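Local coordinates for shikimate dehydrogenase (NADP(+)) (Peptoclostridium difficile, PDB 5DZS) that catalyses the reversible NADPH-linked reduction of 3-dehydroshikimate to shikimate, a step of chorismate and aromatic amino acid biosynthesis, at the interface of chains A and B. Numbering follows the deposited sequence. Chains: chain A/B, Shikimate dehydrogenase (NADP(+)).

Contact 1: the interface of chains A and B. Residues chain A 245-246, 249-250; chain B 242, 245, 251.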
loop_
_atom_site.group_PDB
_atom_site.type_symbol
_atom_site.label_atom_id
_atom_site.label_comp_id
_atom_site.label_asym_id
_atom_site.label_seq_id
_atom_site.Cartn_x
_atom_site.Cartn_y
_atom_site.Cartn_z
ATOM N N GLU A 245 4.672 -8.960 1.580
ATOM C CA GLU A 245 3.543 -8.322 2.262
ATOM C C GLU A 245 2.717 -7.529 1.281
ATOM O O GLU A 245 1.500 -7.509 1.347
ATOM C CB GLU A 245 4.010 -7.413 3.398
ATOM C CG GLU A 245 4.536 -8.144 4.621
ATOM C CD GLU A 245 4.733 -7.216 5.793
ATOM O OE1 GLU A 245 5.164 -6.065 5.554
ATOM O OE2 GLU A 245 4.467 -7.616 6.966
ATOM N N ILE A 246 3.387 -6.780 0.416
ATOM C CA ILE A 246 2.698 -6.007 -0.613
ATOM C C ILE A 246 1.934 -6.899 -1.594
ATOM O O ILE A 246 0.746 -6.689 -1.871
ATOM C CB ILE A 246 3.696 -5.133 -1.392
ATOM C CG1 ILE A 246 4.300 -4.060 -0.461
ATOM C CG2 ILE A 246 3.016 -4.508 -2.621
ATOM C CD1 ILE A 246 5.519 -3.357 -1.054
ATOM N N ASP A 249 -0.813 -8.778 0.265
ATOM C CA ASP A 249 -1.658 -7.810 1.003
ATOM C C ASP A 249 -1.986 -8.384 2.366
ATOM O O ASP A 249 -3.168 -8.465 2.763
ATOM C CB ASP A 249 -2.946 -7.364 0.297
ATOM C CG ASP A 249 -3.620 -6.172 1.025
ATOM O OD1 ASP A 249 -3.012 -5.549 1.948
ATOM O OD2 ASP A 249 -4.798 -5.894 0.722
ATOM N N THR A 250 -0.928 -8.749 3.082
ATOM C CA THR A 250 -1.094 -9.301 4.408
ATOM C C THR A 250 0.194 -9.123 5.199
ATOM O O THR A 250 1.268 -9.079 4.628
ATOM C CB THR A 250 -1.542 -10.769 4.342
ATOM O OG1 THR A 250 -2.129 -11.132 5.619
ATOM C CG2 THR A 250 -0.410 -11.680 3.980
ATOM N N LYS B 242 -7.676 -0.336 6.857
ATOM C CA LYS B 242 -7.016 -0.191 5.570
ATOM C C LYS B 242 -6.452 1.223 5.405
ATOM O O LYS B 242 -5.350 1.408 4.891
ATOM C CB LYS B 242 -7.984 -0.543 4.433
ATOM C CG LYS B 242 -7.370 -0.493 3.048
ATOM C CD LYS B 242 -6.251 -1.504 2.849
ATOM C CE LYS B 242 -6.689 -2.960 2.970
ATOM N NZ LYS B 242 -5.590 -3.974 2.811
ATOM N N GLU B 245 -3.310 1.404 7.297
ATOM C CA GLU B 245 -2.231 0.684 6.625
ATOM C C GLU B 245 -1.596 1.607 5.569
ATOM O O GLU B 245 -0.392 1.678 5.420
ATOM C CB GLU B 245 -2.733 -0.593 5.942
ATOM C CG GLU B 245 -3.094 -1.706 6.917
ATOM C CD GLU B 245 -3.479 -2.984 6.213
ATOM O OE1 GLU B 245 -3.183 -4.072 6.761
ATOM O OE2 GLU B 245 -4.035 -2.945 5.111
ATOM N N LYS B 251 1.498 -3.079 7.089
ATOM C CA LYS B 251 0.347 -3.954 7.203
ATOM C C LYS B 251 -0.006 -4.193 8.680
ATOM O O LYS B 251 0.867 -4.253 9.551
ATOM C CB LYS B 251 0.613 -5.308 6.501
ATOM C CG LYS B 251 0.946 -5.205 5.019
ATOM C CD LYS B 251 -0.149 -4.593 4.174
ATOM C CE LYS B 251 0.189 -4.574 2.682
ATOM N NZ LYS B 251 -0.837 -3.914 1.825
HETATM O O HOH W 1 -0.794 -4.609 -1.053
HETATM O O HOH W 2 4.196 -4.138 7.689
#

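Contact 2: the interface of chains A and B. Residues chain A 73-74, 94, 96; chain B 76-78.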
loop_
_atom_site.group_PDB
_atom_site.type_symbol
_atom_site.label_atom_id
_atom_site.label_comp_id
_atom_site.label_asym_id
_atom_site.label_seq_id
_atom_site.Cartn_x
_atom_site.Cartn_y
_atom_site.Cartn_z
ATOM N N ASP A 73 1.610 2.489 -13.734
ATOM C CA ASP A 73 0.397 3.274 -13.570
ATOM C C ASP A 73 0.343 4.122 -12.308
ATOM O O ASP A 73 -0.369 5.143 -12.301
ATOM C CB ASP A 73 -0.798 2.348 -13.645
ATOM C CG ASP A 73 -0.843 1.616 -14.962
ATOM O OD1 ASP A 73 -1.124 2.306 -15.987
ATOM O OD2 ASP A 73 -0.601 0.401 -15.016
ATOM N N PHE A 74 1.082 3.737 -11.278
ATOM C CA PHE A 74 1.069 4.460 -9.986
ATOM C C PHE A 74 2.408 4.261 -9.316
ATOM O O PHE A 74 2.934 3.139 -9.311
ATOM C CB PHE A 74 -0.028 3.872 -9.102
ATOM C CG PHE A 74 -0.137 4.508 -7.742
ATOM C CD1 PHE A 74 -0.725 5.730 -7.591
ATOM C CD2 PHE A 74 0.396 3.873 -6.626
ATOM C CE1 PHE A 74 -0.849 6.332 -6.338
ATOM C CE2 PHE A 74 0.306 4.462 -5.385
ATOM C CZ PHE A 74 -0.307 5.679 -5.245
ATOM N N MET A 94 -3.435 -3.065 -13.651
ATOM C CA MET A 94 -2.653 -1.856 -13.409
ATOM C C MET A 94 -1.399 -2.221 -12.628
ATOM O O MET A 94 -1.416 -3.132 -11.784
ATOM C CB MET A 94 -3.481 -0.842 -12.612
ATOM C CG MET A 94 -4.694 -0.280 -13.341
ATOM S SD MET A 94 -4.232 0.808 -14.701
ATOM C CE MET A 94 -5.738 1.008 -15.639
ATOM N N TYR A 96 1.617 -1.062 -10.044
ATOM C CA TYR A 96 1.934 -0.183 -8.928
ATOM C C TYR A 96 3.399 -0.340 -8.566
ATOM O O TYR A 96 3.878 -1.478 -8.403
ATOM C CB TYR A 96 1.106 -0.577 -7.707
ATOM C CG TYR A 96 -0.413 -0.485 -7.784
ATOM C CD1 TYR A 96 -1.168 -1.254 -8.675
ATOM C CD2 TYR A 96 -1.103 0.270 -6.858
ATOM C CE1 TYR A 96 -2.546 -1.187 -8.674
ATOM C CE2 TYR A 96 -2.478 0.323 -6.849
ATOM C CZ TYR A 96 -3.185 -0.402 -7.767
ATOM O OH TYR A 96 -4.566 -0.349 -7.774
ATOM N N SER B 76 -4.680 6.743 -6.857
ATOM C CA SER B 76 -4.385 5.314 -6.971
ATOM C C SER B 76 -5.324 4.681 -8.006
ATOM O O SER B 76 -6.464 5.093 -8.161
ATOM C CB SER B 76 -4.486 4.716 -5.569
ATOM O OG SER B 76 -4.092 3.363 -5.548
ATOM N N PRO B 77 -4.871 3.664 -8.758
ATOM C CA PRO B 77 -5.675 3.097 -9.822
ATOM C C PRO B 77 -7.055 2.602 -9.437
ATOM O O PRO B 77 -7.975 2.771 -10.206
ATOM C CB PRO B 77 -4.798 1.963 -10.357
ATOM C CG PRO B 77 -3.399 2.382 -10.061
ATOM C CD PRO B 77 -3.498 3.120 -8.749
ATOM N N GLU B 78 -7.212 2.012 -8.252
ATOM C CA GLU B 78 -8.537 1.554 -7.849
ATOM C C GLU B 78 -9.504 2.733 -7.658
ATOM O O GLU B 78 -10.712 2.611 -7.870
ATOM C CB GLU B 78 -8.489 0.674 -6.579
ATOM C CG GLU B 78 -8.511 1.398 -5.235
ATOM C CD GLU B 78 -7.255 2.166 -4.928
ATOM O OE1 GLU B 78 -6.243 1.996 -5.666
ATOM O OE2 GLU B 78 -7.242 2.917 -3.892
#

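Contact 1: the interface of chains A and B
The methylene chain of B:Lys251 lies along chain A where helix 233-248 ends, its CE 4.1 Å from CA of A:Asp249 and its CG 4.1 Å from CB of A:Glu245. This patch belongs to the subunit interface of a shikimate dehydrogenase family homodimer. B:Lys251 bends at chi2 (-61°) and is extended beyond, which carries its ammonium group past the backbone of A:Thr250 to the carboxylate of A:Asp249. The two side chains cross at about a right angle, and NZ of B:Lys251 meets OD1 of A:Asp249 at 2.7 Å from above the carboxylate plane, 44° out of it. B:Lys242 instead approaches tip to tip: its NZ hydrogen-bonds to OD2 of A:Asp249 at 2.9 Å on the syn lone pair, a salt bridge, and is also 3.1 Å from OD1, gripping both oxygens. The same NZ binds OE2 of B:Glu245, one helical turn further along helix 233-248 of chain B, at 3.0 Å and nearly in line with its C-O bond. B:Glu245 probably helps position B:Lys242, whose charge probably screens the two carboxylates from each other. At the rim, one water joins NZ of B:Lys251 to the carbonyl O of A:Ile246, near the helix C-terminus, whose dipole may favour the ammonium. Another water links the backbone N of B:Lys251 to OE1 of A:Glu245, 3.0 Å from each.

Contact 2: the interface of chains A and B
B:Pro77 starts helix 77-82 directly after extended B:Ser76, and this turn presents the proline ring to A:Tyr96, A:Met94 and A:Phe74, which project from the short strands 94-98 and 74-75 of chain A. The pyrrolidine ring wedges among the three side chains. Its CG sits over one face of the A:Tyr96 ring, displaced toward the rim and 4.0 Å from the centroid, a CH-pi contact. Beside it, CD of B:Pro77 comes to 3.5 Å from CE2 of A:Tyr96, while CB reaches the phenol end of the same ring. From another side A:Phe74 touches the proline through its CB, 3.6 Å from CD. With CG of A:Phe74 anti to the backbone N (chi1 179°), the phenyl ring continues past the proline to B:Ser76, whose CB stands above one face near the rim and whose CA is 3.7 Å from CE1. A:Met94 adds its CG, 3.7 Å from CB of B:Pro77. The carbonyl O of A:Met94 lies in plane at the edge of the tyrosine ring. On the polar flank, B:Ser76 gives its OG hydrogen to the syn lone pair of OE1 of B:Glu78 at 2.6 Å, a bond within one chain that ties the helix start together. A bend at chi2 (-70°) folds the B:Glu78 chain back so that OE1 can take this bond. The carboxylate plane is 20° from that of the tyrosine ring. OE1 nevertheless stays 3.6 Å from OH of A:Tyr96, beyond bonding reach. Cohesion here is therefore apolar, and the proline ring packed among three side chains probably helps hold the two subunits of the dimer together.

Contact 1 and contact 2 belong to the same interface between chains A and B, the centres of their C-alpha atoms about 16 Å apart, and they share no residues. Contact 1 uses helix 233-248 and the segment after it, late in the sequence, whereas contact 2 uses strands 74-75 and 94-98 and helix 77-82, in the first part of the chain. The dimer is thus joined by widely separated stretches of sequence, charged and hydrated in one place, apolar in the other. Their centres lie about 21 Å and 16 Å from the predicted proton acceptor A:Lys65, suggesting a role in assembly rather than direct catalysis.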